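Local atomic coordinates of phenylalanine--tRNA ligase beta subunit (Pyrococcus horikoshii, PDB entry 2CXI), a protein that joins L-phenylalanine to tRNA(Phe) at the expense of ATP as part of an alpha2beta2 tetramer, this chain being an N-terminal fragment of the beta subunit that includes the B3/4 domain. Residues 151-165 / 196-209. Numbering follows the deposited sequence.
Sequences KPPIYYKAAEKTEKF and KQFYPLLIDSEGNV
Strands 154-159 and 199-204 run antiparallel in the mixed sheet of the B3/4 domain, bonded reciprocally through the backbones of Tyr-155 and Ile-203, Lys-157 and Leu-201, and Ala-159 and Tyr-199. Strand 209-212 follows 199-204 through a type I turn at Asp-204 to Gly-207. Asp-204 organises that turn: OD1 takes the amides of Glu-206, in an Asx turn, and Asn-208, plus ND2 of Asn-208. Its OD2 accepts from Lys-151 N (3.0 Å), which approaches from above the carboxylate plane. NZ of Lys-151 pairs with Asp-117 of the second subunit.

On one face of the sheet, Ile-154 CG2 lies 3.5 Å from Leu-202 CD1, and Tyr-156 lies alongside Pro-200, CE1 against CB, the tyrosine hydroxyl bonding Arg-101 O. On the opposite face Lys-157 CE packs on Ile-203 CG2 and Ala-159 CB on Leu-201 CD2. Beyond strand 154-159 a type I turn brings Phe-165 back; with CG between backbone N and carbonyl carbon (chi1 76°), its ring takes Val-209 CG1 over its centre. The side chains of Lys-161 and Tyr-199 cross at about a right angle: the lysine CG lies over one ring face, offset toward the rim, in a CH-pi contact, and NZ bonds Lys-196 O at 2.6 Å. Ser-205 OG donates to Pro-153 O (2.5 Å) and accepts from a water hydrogen-bonded to Tyr-155 OH (2.6 Å), which also bonds Ser-18 OG of the second subunit.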
loop_
_atom_site.group_PDB
_atom_site.type_symbol
_atom_site.label_atom_id
_atom_site.label_comp_id
_atom_site.label_asym_id
_atom_site.label_seq_id
_atom_site.Cartn_x
_atom_site.Cartn_y
_atom_site.Cartn_z
ATOM N N LYS A 151 -12.259 6.585 5.409
ATOM C CA LYS A 151 -10.933 6.101 5.029
ATOM C C LYS A 151 -11.011 5.243 3.772
ATOM O O LYS A 151 -11.443 4.087 3.820
ATOM C CB LYS A 151 -10.268 5.334 6.174
ATOM C CG LYS A 151 -8.789 4.994 5.900
ATOM C CD LYS A 151 -8.208 4.172 7.090
ATOM C CE LYS A 151 -6.714 4.004 6.970
ATOM N NZ LYS A 151 -6.105 3.513 8.289
ATOM N N PRO A 152 -10.537 5.807 2.675
ATOM C CA PRO A 152 -10.493 5.115 1.384
ATOM C C PRO A 152 -9.335 4.040 1.408
ATOM O O PRO A 152 -8.436 4.147 2.253
ATOM C CB PRO A 152 -10.190 6.240 0.411
ATOM C CG PRO A 152 -9.310 7.202 1.233
ATOM C CD PRO A 152 -9.944 7.159 2.620
ATOM N N PRO A 153 -9.363 3.009 0.563
ATOM C CA PRO A 153 -10.378 2.789 -0.485
ATOM C C PRO A 153 -11.787 2.559 0.065
ATOM O O PRO A 153 -11.955 2.171 1.250
ATOM C CB PRO A 153 -9.869 1.492 -1.157
ATOM C CG PRO A 153 -8.387 1.645 -1.070
ATOM C CD PRO A 153 -8.193 2.107 0.363
ATOM N N ILE A 154 -12.784 2.772 -0.798
ATOM C CA ILE A 154 -14.203 2.576 -0.397
ATOM C C ILE A 154 -14.746 1.362 -1.150
ATOM O O ILE A 154 -14.358 1.125 -2.300
ATOM C CB ILE A 154 -15.064 3.869 -0.684
ATOM C CG1 ILE A 154 -14.425 5.118 -0.044
ATOM C CG2 ILE A 154 -16.516 3.653 -0.237
ATOM C CD1 ILE A 154 -14.261 5.092 1.483
ATOM N N TYR A 155 -15.611 0.601 -0.498
ATOM C CA TYR A 155 -16.222 -0.625 -1.059
ATOM C C TYR A 155 -17.740 -0.523 -1.115
ATOM O O TYR A 155 -18.351 -0.247 -0.123
ATOM C CB TYR A 155 -15.842 -1.824 -0.175
ATOM C CG TYR A 155 -14.354 -2.017 -0.142
ATOM C CD1 TYR A 155 -13.562 -1.298 0.742
ATOM C CD2 TYR A 155 -13.737 -2.897 -1.046
ATOM C CE1 TYR A 155 -12.153 -1.450 0.754
ATOM C CE2 TYR A 155 -12.387 -3.059 -1.056
ATOM C CZ TYR A 155 -11.592 -2.342 -0.159
ATOM O OH TYR A 155 -10.223 -2.540 -0.193
ATOM N N TYR A 156 -18.310 -0.697 -2.303
ATOM C CA TYR A 156 -19.744 -0.857 -2.467
ATOM C C TYR A 156 -19.970 -2.370 -2.703
ATOM O O TYR A 156 -19.587 -2.910 -3.755
ATOM C CB TYR A 156 -20.206 0.020 -3.641
ATOM C CG TYR A 156 -21.656 -0.157 -4.006
ATOM C CD1 TYR A 156 -22.652 -0.169 -3.025
ATOM C CD2 TYR A 156 -22.035 -0.258 -5.352
ATOM C CE1 TYR A 156 -23.994 -0.335 -3.383
ATOM C CE2 TYR A 156 -23.367 -0.388 -5.711
ATOM C CZ TYR A 156 -24.331 -0.442 -4.708
ATOM O OH TYR A 156 -25.642 -0.622 -5.071
ATOM N N LYS A 157 -20.483 -3.051 -1.691
ATOM C CA LYS A 157 -20.464 -4.516 -1.662
ATOM C C LYS A 157 -21.794 -5.197 -1.341
ATOM O O LYS A 157 -22.701 -4.591 -0.766
ATOM C CB LYS A 157 -19.381 -5.014 -0.669
ATOM C CG LYS A 157 -19.717 -4.710 0.813
ATOM C CD LYS A 157 -18.727 -5.414 1.710
ATOM C CE LYS A 157 -19.101 -5.198 3.180
ATOM N NZ LYS A 157 -18.710 -6.371 4.088
ATOM N N ALA A 158 -21.882 -6.480 -1.704
ATOM C CA ALA A 158 -22.985 -7.319 -1.283
ATOM C C ALA A 158 -22.633 -7.786 0.126
ATOM O O ALA A 158 -21.615 -8.419 0.315
ATOM C CB ALA A 158 -23.134 -8.523 -2.244
ATOM N N ALA A 159 -23.471 -7.430 1.089
ATOM C CA ALA A 159 -23.288 -7.771 2.499
ATOM C C ALA A 159 -24.290 -8.820 3.010
ATOM O O ALA A 159 -25.470 -8.835 2.618
ATOM C CB ALA A 159 -23.412 -6.512 3.345
ATOM N N GLU A 160 -23.799 -9.654 3.931
ATOM C CA GLU A 160 -24.631 -10.523 4.756
ATOM C C GLU A 160 -25.672 -9.705 5.519
ATOM O O GLU A 160 -25.397 -8.589 5.981
ATOM C CB GLU A 160 -23.757 -11.292 5.766
ATOM C CG GLU A 160 -22.673 -12.187 5.150
ATOM C CD GLU A 160 -23.231 -13.451 4.481
ATOM O OE1 GLU A 160 -24.435 -13.773 4.656
ATOM O OE2 GLU A 160 -22.469 -14.127 3.753
ATOM N N LYS A 161 -26.859 -10.289 5.662
ATOM C CA LYS A 161 -27.978 -9.647 6.334
ATOM C C LYS A 161 -27.771 -9.470 7.857
ATOM O O LYS A 161 -28.522 -8.728 8.508
ATOM C CB LYS A 161 -29.256 -10.440 6.071
ATOM C CG LYS A 161 -29.614 -10.557 4.614
ATOM C CD LYS A 161 -30.965 -11.192 4.411
ATOM C CE LYS A 161 -31.148 -11.479 2.939
ATOM N NZ LYS A 161 -32.573 -11.576 2.514
ATOM N N THR A 162 -26.774 -10.170 8.394
ATOM C CA THR A 162 -26.413 -10.081 9.813
ATOM C C THR A 162 -25.326 -9.049 10.109
ATOM O O THR A 162 -25.049 -8.786 11.279
ATOM C CB THR A 162 -25.947 -11.452 10.344
ATOM O OG1 THR A 162 -24.898 -11.934 9.501
ATOM C CG2 THR A 162 -27.051 -12.499 10.233
ATOM N N GLU A 163 -24.718 -8.455 9.067
ATOM C CA GLU A 163 -23.849 -7.272 9.289
ATOM C C GLU A 163 -24.589 -6.185 10.071
ATOM O O GLU A 163 -25.810 -6.057 9.976
ATOM C CB GLU A 163 -23.327 -6.666 7.973
ATOM C CG GLU A 163 -22.355 -7.506 7.164
ATOM C CD GLU A 163 -21.108 -7.939 7.927
ATOM O OE1 GLU A 163 -20.588 -7.154 8.754
ATOM O OE2 GLU A 163 -20.630 -9.080 7.684
ATOM N N LYS A 164 -23.832 -5.384 10.825
ATOM C CA LYS A 164 -24.418 -4.372 11.695
ATOM C C LYS A 164 -23.830 -2.991 11.450
ATOM O O LYS A 164 -22.654 -2.856 11.126
ATOM C CB LYS A 164 -24.165 -4.716 13.181
ATOM C CG LYS A 164 -24.801 -6.000 13.677
ATOM C CD LYS A 164 -24.825 -5.950 15.243
ATOM C CE LYS A 164 -24.708 -7.336 15.864
ATOM N NZ LYS A 164 -24.174 -7.239 17.275
ATOM N N PHE A 165 -24.659 -1.968 11.666
ATOM C CA PHE A 165 -24.203 -0.583 11.848
ATOM C C PHE A 165 -25.372 0.195 12.457
ATOM O O PHE A 165 -26.497 -0.304 12.476
ATOM C CB PHE A 165 -23.702 0.034 10.513
ATOM C CG PHE A 165 -24.817 0.446 9.524
ATOM C CD1 PHE A 165 -25.428 -0.503 8.691
ATOM C CD2 PHE A 165 -25.159 1.802 9.370
ATOM C CE1 PHE A 165 -26.430 -0.129 7.750
ATOM C CE2 PHE A 165 -26.169 2.203 8.473
ATOM C CZ PHE A 165 -26.807 1.222 7.634
ATOM N N LYS A 196 -33.558 -10.296 -1.654
ATOM C CA LYS A 196 -32.270 -10.738 -2.216
ATOM C C LYS A 196 -31.448 -11.447 -1.151
ATOM O O LYS A 196 -31.737 -11.345 0.045
ATOM C CB LYS A 196 -31.495 -9.562 -2.798
ATOM C CG LYS A 196 -32.318 -8.675 -3.738
ATOM C CD LYS A 196 -32.895 -9.422 -4.965
ATOM C CE LYS A 196 -31.829 -9.906 -5.935
ATOM N NZ LYS A 196 -32.448 -10.413 -7.216
ATOM N N GLN A 197 -30.438 -12.190 -1.587
ATOM C CA GLN A 197 -29.601 -12.937 -0.668
ATOM C C GLN A 197 -28.706 -12.016 0.164
ATOM O O GLN A 197 -28.422 -12.319 1.321
ATOM C CB GLN A 197 -28.758 -13.927 -1.453
ATOM C CG GLN A 197 -28.184 -15.041 -0.623
ATOM C CD GLN A 197 -27.120 -15.797 -1.371
ATOM O OE1 GLN A 197 -27.002 -15.676 -2.612
ATOM N NE2 GLN A 197 -26.324 -16.578 -0.631
ATOM N N PHE A 198 -28.262 -10.905 -0.438
ATOM C CA PHE A 198 -27.354 -9.948 0.217
ATOM C C PHE A 198 -27.919 -8.534 0.069
ATOM O O PHE A 198 -28.724 -8.276 -0.845
ATOM C CB PHE A 198 -25.953 -10.002 -0.393
ATOM C CG PHE A 198 -25.339 -11.371 -0.381
ATOM C CD1 PHE A 198 -25.060 -12.014 0.826
ATOM C CD2 PHE A 198 -25.056 -12.026 -1.578
ATOM C CE1 PHE A 198 -24.519 -13.313 0.836
ATOM C CE2 PHE A 198 -24.494 -13.323 -1.587
ATOM C CZ PHE A 198 -24.223 -13.959 -0.367
ATOM N N TYR A 199 -27.549 -7.634 0.981
ATOM C CA TYR A 199 -27.947 -6.209 0.835
ATOM C C TYR A 199 -26.732 -5.352 0.477
ATOM O O TYR A 199 -25.603 -5.665 0.904
ATOM C CB TYR A 199 -28.620 -5.670 2.101
ATOM C CG TYR A 199 -29.826 -6.443 2.591
ATOM C CD1 TYR A 199 -30.647 -7.162 1.705
ATOM C CD2 TYR A 199 -30.154 -6.446 3.952
ATOM C CE1 TYR A 199 -31.754 -7.863 2.158
ATOM C CE2 TYR A 199 -31.268 -7.131 4.416
ATOM C CZ TYR A 199 -32.053 -7.856 3.506
ATOM O OH TYR A 199 -33.157 -8.522 3.956
ATOM N N PRO A 200 -26.932 -4.296 -0.319
ATOM C CA PRO A 200 -25.810 -3.428 -0.701
ATOM C C PRO A 200 -25.331 -2.664 0.535
ATOM O O PRO A 200 -26.149 -2.184 1.333
ATOM C CB PRO A 200 -26.431 -2.448 -1.731
ATOM C CG PRO A 200 -27.795 -3.046 -2.100
ATOM C CD PRO A 200 -28.219 -3.834 -0.896
ATOM N N LEU A 201 -24.021 -2.572 0.688
ATOM C CA LEU A 201 -23.443 -1.809 1.772
ATOM C C LEU A 201 -22.281 -0.965 1.215
ATOM O O LEU A 201 -21.478 -1.446 0.420
ATOM C CB LEU A 201 -22.952 -2.769 2.872
ATOM C CG LEU A 201 -23.023 -2.272 4.307
ATOM C CD1 LEU A 201 -24.484 -1.955 4.672
ATOM C CD2 LEU A 201 -22.459 -3.366 5.244
ATOM N N LEU A 202 -22.224 0.289 1.631
ATOM C CA LEU A 202 -21.106 1.183 1.289
ATOM C C LEU A 202 -20.233 1.347 2.544
ATOM O O LEU A 202 -20.700 1.863 3.542
ATOM C CB LEU A 202 -21.663 2.551 0.859
ATOM C CG LEU A 202 -20.674 3.564 0.253
ATOM C CD1 LEU A 202 -19.872 3.012 -1.023
ATOM C CD2 LEU A 202 -21.394 4.921 -0.004
ATOM N N ILE A 203 -18.987 0.893 2.483
ATOM C CA ILE A 203 -18.164 0.705 3.683
ATOM C C ILE A 203 -16.728 1.139 3.417
ATOM O O ILE A 203 -16.224 1.002 2.264
ATOM C CB ILE A 203 -18.268 -0.792 4.174
ATOM C CG1 ILE A 203 -17.503 -0.992 5.494
ATOM C CG2 ILE A 203 -17.696 -1.760 3.204
ATOM C CD1 ILE A 203 -17.955 -2.258 6.274
ATOM N N ASP A 204 -16.064 1.708 4.419
ATOM C CA ASP A 204 -14.737 2.198 4.145
ATOM C C ASP A 204 -13.701 1.141 4.554
ATOM O O ASP A 204 -14.065 0.020 4.965
ATOM C CB ASP A 204 -14.459 3.603 4.714
ATOM C CG ASP A 204 -14.191 3.620 6.240
ATOM O OD1 ASP A 204 -14.138 2.552 6.891
ATOM O OD2 ASP A 204 -14.017 4.697 6.853
ATOM N N SER A 205 -12.433 1.499 4.394
ATOM C CA SER A 205 -11.323 0.522 4.558
ATOM C C SER A 205 -11.052 0.043 5.963
ATOM O O SER A 205 -10.347 -0.956 6.154
ATOM C CB SER A 205 -10.066 1.105 3.975
ATOM O OG SER A 205 -10.214 0.895 2.603
ATOM N N GLU A 206 -11.609 0.736 6.942
ATOM C CA GLU A 206 -11.592 0.235 8.303
ATOM C C GLU A 206 -12.908 -0.360 8.774
ATOM O O GLU A 206 -13.118 -0.529 9.974
ATOM C CB GLU A 206 -11.189 1.357 9.229
ATOM C CG GLU A 206 -9.682 1.447 9.430
ATOM C CD GLU A 206 -9.322 2.633 10.278
ATOM O OE1 GLU A 206 -9.970 2.793 11.333
ATOM O OE2 GLU A 206 -8.433 3.418 9.870
ATOM N N GLY A 207 -13.814 -0.659 7.854
ATOM C CA GLY A 207 -15.055 -1.325 8.258
ATOM C C GLY A 207 -16.151 -0.389 8.729
ATOM O O GLY A 207 -17.172 -0.846 9.210
ATOM N N ASN A 208 -15.962 0.916 8.589
ATOM C CA ASN A 208 -17.035 1.858 8.945
ATOM C C ASN A 208 -18.027 1.988 7.808
ATOM O O ASN A 208 -17.666 2.331 6.674
ATOM C CB ASN A 208 -16.472 3.230 9.321
ATOM C CG ASN A 208 -15.426 3.117 10.401
ATOM O OD1 ASN A 208 -15.742 2.826 11.558
ATOM N ND2 ASN A 208 -14.176 3.248 10.012
ATOM N N VAL A 209 -19.277 1.710 8.141
ATOM C CA VAL A 209 -20.356 1.713 7.147
ATOM C C VAL A 209 -20.852 3.127 6.965
ATOM O O VAL A 209 -21.393 3.763 7.912
ATOM C CB VAL A 209 -21.528 0.790 7.580
ATOM C CG1 VAL A 209 -22.720 0.907 6.598
ATOM C CG2 VAL A 209 -21.061 -0.651 7.715
HETATM O O HOH W 1 -8.670 -1.443 1.587
#